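Local coordinates for TssK (Serratia sp. FS14, PDB 5Y0E), which is a baseplate component of the bacterial type VI secretion system, where it probably links the baseplate to the membrane complex, at residues A348-V353 with A401-F406; T360-Q365 with L426-E431. All blocks are in the same frame, centred on the assembly; numbering follows the deposited sequence.

Both interactions lie in the C-terminal part of TssK, with centres about 13 Å apart, and both reach the same eight-stranded antiparallel sheet. Along the chain their segments alternate: 348-353, 360-365, 401-406, 426-431. Strand 343-350 of interaction 1 is followed, after a short loop, by helix 355-365 of interaction 2. Interaction 1 pairs two neighbouring strands within the sheet, whereas interaction 2 ties the end of the helix to the end of strand 423-428. The helix packs on the sheet through F362, which touches V349 and F406 and thereby joins the two contacts. In TssK proteins generally, the C-terminal domain is the part thought to face the membrane complex.

Interaction 1: A348-V353 with A401-F406; sequences AVRADV and AGYTYF
V349 and T404 form the antiparallel hydrogen-bonded pair that joins strand 343-350 to strand 404-408. V349 N donates to T404 O at 2.8 Å, and T404 N returns the bond to V349 O, also at 2.8 Å and nearly straight (170°). Two CA-H...O contacts flank them, from A348 CA to T404 O and from Y403 CA to V349 O.

R350 CB sits over the centre of the Y403 ring, 3.6 Å from its centroid, a CH-pi contact that uses the aliphatic root of the arginine. Small A348 leaves room for Y405, whose CE2 comes within 3.5 Å of A348 CB. On the other face of the sheet, beta-branched V349 has CG1 anti to the backbone N (chi1 -177°) and CG2 beside that N, where CG2 meets the edge of the F406 ring at CD2, 4.0 Å away.

Within 348-353, the bent R350 chain leads away from Y403, and NH1 meets D352 OD2 at 2.9 Å in a salt bridge whose hydrogen bond is weak.

Y403 OH bonds to D436 and Y405 OH to H400 N. Strand 436-443 lies along the other edge of strand 343-350, strand 387-389 beyond 404-408, while helix 355-365 packs on V349, T404 and F406.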
loop_
_atom_site.group_PDB
_atom_site.type_symbol
_atom_site.label_atom_id
_atom_site.label_comp_id
_atom_site.label_asym_id
_atom_site.label_seq_id
_atom_site.Cartn_x
_atom_site.Cartn_y
_atom_site.Cartn_z
ATOM N N ALA A 348 8.193 -28.424 -17.326
ATOM C CA ALA A 348 6.972 -28.563 -18.072
ATOM C C ALA A 348 7.198 -27.675 -19.245
ATOM O O ALA A 348 7.437 -26.527 -19.074
ATOM C CB ALA A 348 5.809 -28.075 -17.251
ATOM N N VAL A 349 7.094 -28.215 -20.442
ATOM C CA VAL A 349 7.398 -27.473 -21.642
ATOM C C VAL A 349 6.360 -27.583 -22.739
ATOM O O VAL A 349 5.782 -28.610 -22.920
ATOM C CB VAL A 349 8.741 -28.003 -22.169
ATOM C CG1 VAL A 349 9.238 -27.275 -23.391
ATOM C CG2 VAL A 349 9.781 -27.960 -21.085
ATOM N N ARG A 350 6.104 -26.491 -23.439
ATOM C CA ARG A 350 5.212 -26.458 -24.582
ATOM C C ARG A 350 5.791 -25.451 -25.539
ATOM O O ARG A 350 6.351 -24.480 -25.123
ATOM C CB ARG A 350 3.793 -26.071 -24.209
ATOM C CG ARG A 350 3.376 -24.732 -24.760
ATOM C CD ARG A 350 1.947 -24.698 -25.225
ATOM N NE ARG A 350 1.829 -24.387 -26.637
ATOM C CZ ARG A 350 2.512 -23.459 -27.268
ATOM N NH1 ARG A 350 2.332 -23.268 -28.540
ATOM N NH2 ARG A 350 3.375 -22.731 -26.634
ATOM N N ALA A 351 5.686 -25.698 -26.825
ATOM C CA ALA A 351 6.209 -24.782 -27.807
ATOM C C ALA A 351 5.497 -24.967 -29.112
ATOM O O ALA A 351 4.805 -25.922 -29.296
ATOM C CB ALA A 351 7.687 -25.007 -28.000
ATOM N N ASP A 352 5.686 -24.049 -30.036
ATOM C CA ASP A 352 5.028 -24.170 -31.311
ATOM C C ASP A 352 5.875 -24.874 -32.336
ATOM O O ASP A 352 6.095 -24.381 -33.405
ATOM C CB ASP A 352 4.595 -22.815 -31.811
ATOM C CG ASP A 352 3.237 -22.441 -31.334
ATOM O OD1 ASP A 352 2.317 -23.186 -31.599
ATOM O OD2 ASP A 352 3.059 -21.413 -30.688
ATOM N N VAL A 353 6.352 -26.043 -31.987
ATOM C CA VAL A 353 7.139 -26.845 -32.910
ATOM C C VAL A 353 6.454 -28.191 -33.091
ATOM O O VAL A 353 5.426 -28.456 -32.474
ATOM C CB VAL A 353 8.575 -27.013 -32.401
ATOM C CG1 VAL A 353 9.105 -25.681 -31.949
ATOM C CG2 VAL A 353 8.610 -27.996 -31.267
ATOM N N ALA A 401 -2.434 -30.380 -20.245
ATOM C CA ALA A 401 -2.559 -31.166 -21.459
ATOM C C ALA A 401 -1.946 -30.418 -22.615
ATOM O O ALA A 401 -2.264 -29.252 -22.841
ATOM C CB ALA A 401 -4.025 -31.455 -21.757
ATOM N N GLY A 402 -1.074 -31.090 -23.350
ATOM C CA GLY A 402 -0.312 -30.464 -24.394
ATOM C C GLY A 402 1.099 -30.086 -24.010
ATOM O O GLY A 402 1.865 -29.681 -24.882
ATOM N N TYR A 403 1.462 -30.180 -22.744
ATOM C CA TYR A 403 2.838 -29.976 -22.339
ATOM C C TYR A 403 3.566 -31.308 -22.265
ATOM O O TYR A 403 2.971 -32.365 -22.071
ATOM C CB TYR A 403 2.928 -29.286 -20.980
ATOM C CG TYR A 403 2.660 -27.812 -20.967
ATOM C CD1 TYR A 403 1.491 -27.288 -21.490
ATOM C CD2 TYR A 403 3.561 -26.943 -20.393
ATOM C CE1 TYR A 403 1.236 -25.941 -21.446
ATOM C CE2 TYR A 403 3.322 -25.606 -20.344
ATOM C CZ TYR A 403 2.159 -25.099 -20.872
ATOM O OH TYR A 403 1.934 -23.745 -20.815
ATOM N N THR A 404 4.872 -31.232 -22.405
ATOM C CA THR A 404 5.751 -32.360 -22.220
ATOM C C THR A 404 6.542 -32.121 -20.956
ATOM O O THR A 404 6.913 -30.989 -20.653
ATOM C CB THR A 404 6.679 -32.532 -23.407
ATOM O OG1 THR A 404 5.886 -32.732 -24.566
ATOM C CG2 THR A 404 7.556 -33.727 -23.239
ATOM N N TYR A 405 6.778 -33.191 -20.220
ATOM C CA TYR A 405 7.382 -33.125 -18.907
ATOM C C TYR A 405 8.685 -33.886 -18.952
ATOM O O TYR A 405 8.703 -35.075 -19.273
ATOM C CB TYR A 405 6.443 -33.693 -17.856
ATOM C CG TYR A 405 5.261 -32.813 -17.691
ATOM C CD1 TYR A 405 4.222 -32.833 -18.612
ATOM C CD2 TYR A 405 5.190 -31.930 -16.637
ATOM C CE1 TYR A 405 3.160 -32.009 -18.475
ATOM C CE2 TYR A 405 4.129 -31.102 -16.492
ATOM C CZ TYR A 405 3.119 -31.136 -17.409
ATOM O OH TYR A 405 2.064 -30.294 -17.225
ATOM N N PHE A 406 9.766 -33.194 -18.659
ATOM C CA PHE A 406 11.093 -33.773 -18.656
ATOM C C PHE A 406 11.585 -33.812 -17.228
ATOM O O PHE A 406 11.635 -32.780 -16.561
ATOM C CB PHE A 406 12.037 -32.954 -19.524
ATOM C CG PHE A 406 11.625 -32.890 -20.944
ATOM C CD1 PHE A 406 12.003 -33.875 -21.824
ATOM C CD2 PHE A 406 10.854 -31.849 -21.402
ATOM C CE1 PHE A 406 11.630 -33.826 -23.131
ATOM C CE2 PHE A 406 10.475 -31.796 -22.724
ATOM C CZ PHE A 406 10.870 -32.786 -23.588
#

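Interaction 2: T360-Q365 with L426-E431; sequences THFPAQ and LHLAGE
H361 and E431 start toward each other with different first torsions: H361 CG lies beside its backbone N, anti to the carbonyl carbon (chi1 -61°), while E431 CG takes the crowded position between backbone N and carbonyl carbon (chi1 60°). Beyond CG the extended glutamate chain carries OE2 to the ring. H361 ND1 donates to E431 OE2 at 2.8 Å in an almost straight bond (175°). The oxygen lies in the imidazole plane and is met on its syn side, with ring and carboxylate nearly coplanar. Q365 NE2 reaches the anti side of the same OE2 at 3.2 Å, so two donors grip one oxygen. A glutamine suits this place because its amide has a second N-H, which goes to A429 O at 3.2 Å; both acceptors lie in the amide plane, and the two bonds should fix its rotation. The carboxylate would be expected to favour a protonated, positively charged H361.

Helix 355-365 leads directly into strand 366-370, which pairs antiparallel with strand 423-428 at the edge of the sheet, H427 bonding to K367. Just beyond that pairing, A429 N donates to Q365 O at 3.0 Å, and L428 CA adds a CA-H...O contact to this oxygen at 3.1 Å. The inverse gamma turn centred on G430 then leads on to E431, whose carboxylate faces H361 and Q365.

Apolar contacts lie beside the polar ones. A429 is small enough for its CB to lie against Q365 CG, 3.4 Å away. L428 CD1 lies against the Q365 carbonyl, 3.2 Å from Q365 O, and then against CB. Two buried apolar side chains meet where L428 CD1 approaches F362 CD1 at 4.3 Å; F362 also rests on L347, and L428 on M366 and L435.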
loop_
_atom_site.group_PDB
_atom_site.type_symbol
_atom_site.label_atom_id
_atom_site.label_comp_id
_atom_site.label_asym_id
_atom_site.label_seq_id
_atom_site.Cartn_x
_atom_site.Cartn_y
_atom_site.Cartn_z
ATOM N N THR A 360 13.072 -34.424 -29.484
ATOM C CA THR A 360 14.460 -34.668 -29.760
ATOM C C THR A 360 15.323 -33.456 -29.543
ATOM O O THR A 360 16.258 -33.497 -28.787
ATOM C CB THR A 360 14.656 -35.222 -31.170
ATOM O OG1 THR A 360 13.983 -34.392 -32.101
ATOM C CG2 THR A 360 14.055 -36.570 -31.266
ATOM N N HIS A 361 14.996 -32.358 -30.174
ATOM C CA HIS A 361 15.819 -31.189 -30.033
ATOM C C HIS A 361 15.854 -30.544 -28.664
ATOM O O HIS A 361 16.887 -30.076 -28.240
ATOM C CB HIS A 361 15.420 -30.142 -31.056
ATOM C CG HIS A 361 15.578 -30.591 -32.470
ATOM N ND1 HIS A 361 15.634 -29.714 -33.524
ATOM C CD2 HIS A 361 15.693 -31.825 -33.001
ATOM C CE1 HIS A 361 15.773 -30.391 -34.645
ATOM N NE2 HIS A 361 15.805 -31.674 -34.354
ATOM N N PHE A 362 14.746 -30.503 -27.959
ATOM C CA PHE A 362 14.753 -29.834 -26.673
ATOM C C PHE A 362 15.728 -30.397 -25.671
ATOM O O PHE A 362 16.476 -29.667 -25.068
ATOM C CB PHE A 362 13.369 -29.801 -26.068
ATOM C CG PHE A 362 13.292 -29.023 -24.808
ATOM C CD1 PHE A 362 13.085 -27.683 -24.836
ATOM C CD2 PHE A 362 13.433 -29.638 -23.605
ATOM C CE1 PHE A 362 13.014 -26.962 -23.683
ATOM C CE2 PHE A 362 13.369 -28.925 -22.444
ATOM C CZ PHE A 362 13.163 -27.583 -22.485
ATOM N N PRO A 363 15.725 -31.704 -25.500
ATOM C CA PRO A 363 16.613 -32.325 -24.529
ATOM C C PRO A 363 18.074 -32.161 -24.859
ATOM O O PRO A 363 18.878 -32.256 -23.958
ATOM C CB PRO A 363 16.231 -33.790 -24.597
ATOM C CG PRO A 363 14.888 -33.809 -25.181
ATOM C CD PRO A 363 14.873 -32.695 -26.148
ATOM N N ALA A 364 18.411 -31.944 -26.120
ATOM C CA ALA A 364 19.774 -31.729 -26.520
ATOM C C ALA A 364 20.126 -30.262 -26.427
ATOM O O ALA A 364 21.148 -29.897 -25.901
ATOM C CB ALA A 364 19.967 -32.215 -27.935
ATOM N N GLN A 365 19.248 -29.407 -26.909
ATOM C CA GLN A 365 19.516 -27.982 -26.908
ATOM C C GLN A 365 19.301 -27.236 -25.603
ATOM O O GLN A 365 19.505 -26.039 -25.537
ATOM C CB GLN A 365 18.710 -27.314 -27.998
ATOM C CG GLN A 365 19.354 -27.432 -29.347
ATOM C CD GLN A 365 18.356 -27.609 -30.446
ATOM O OE1 GLN A 365 18.242 -28.679 -31.024
ATOM N NE2 GLN A 365 17.637 -26.552 -30.758
ATOM N N LEU A 426 19.841 -22.424 -16.932
ATOM C CA LEU A 426 19.313 -23.096 -18.107
ATOM C C LEU A 426 19.535 -22.203 -19.310
ATOM O O LEU A 426 19.144 -21.034 -19.298
ATOM C CB LEU A 426 17.822 -23.411 -17.973
ATOM C CG LEU A 426 17.319 -24.202 -16.767
ATOM C CD1 LEU A 426 17.045 -23.310 -15.579
ATOM C CD2 LEU A 426 16.074 -24.977 -17.150
ATOM N N HIS A 427 20.127 -22.770 -20.355
ATOM C CA HIS A 427 20.384 -22.082 -21.609
ATOM C C HIS A 427 19.852 -22.961 -22.709
ATOM O O HIS A 427 20.078 -24.148 -22.704
ATOM C CB HIS A 427 21.867 -21.882 -21.821
ATOM C CG HIS A 427 22.208 -21.249 -23.128
ATOM N ND1 HIS A 427 22.332 -21.969 -24.291
ATOM C CD2 HIS A 427 22.462 -19.963 -23.454
ATOM C CE1 HIS A 427 22.644 -21.154 -25.279
ATOM N NE2 HIS A 427 22.732 -19.930 -24.797
ATOM N N LEU A 428 19.207 -22.376 -23.697
ATOM C CA LEU A 428 18.572 -23.171 -24.727
ATOM C C LEU A 428 18.853 -22.587 -26.100
ATOM O O LEU A 428 18.651 -21.392 -26.317
ATOM C CB LEU A 428 17.066 -23.236 -24.477
ATOM C CG LEU A 428 16.236 -23.727 -25.665
ATOM C CD1 LEU A 428 16.435 -25.211 -25.868
ATOM C CD2 LEU A 428 14.792 -23.408 -25.436
ATOM N N ALA A 429 19.320 -23.433 -27.019
ATOM C CA ALA A 429 19.551 -23.027 -28.401
ATOM C C ALA A 429 18.252 -22.679 -29.117
ATOM O O ALA A 429 17.598 -23.562 -29.676
ATOM C CB ALA A 429 20.272 -24.138 -29.151
ATOM N N GLY A 430 17.906 -21.391 -29.164
ATOM C CA GLY A 430 16.535 -20.943 -29.371
ATOM C C GLY A 430 15.916 -20.967 -30.754
ATOM O O GLY A 430 15.918 -19.961 -31.465
ATOM N N GLU A 431 15.331 -22.095 -31.125
ATOM C CA GLU A 431 14.521 -22.217 -32.330
ATOM C C GLU A 431 13.069 -22.551 -31.994
ATOM O O GLU A 431 12.412 -23.276 -32.738
ATOM C CB GLU A 431 15.094 -23.292 -33.253
ATOM C CG GLU A 431 15.144 -24.678 -32.599
ATOM C CD GLU A 431 15.139 -25.820 -33.596
ATOM O OE1 GLU A 431 14.640 -25.634 -34.723
ATOM O OE2 GLU A 431 15.635 -26.913 -33.253
#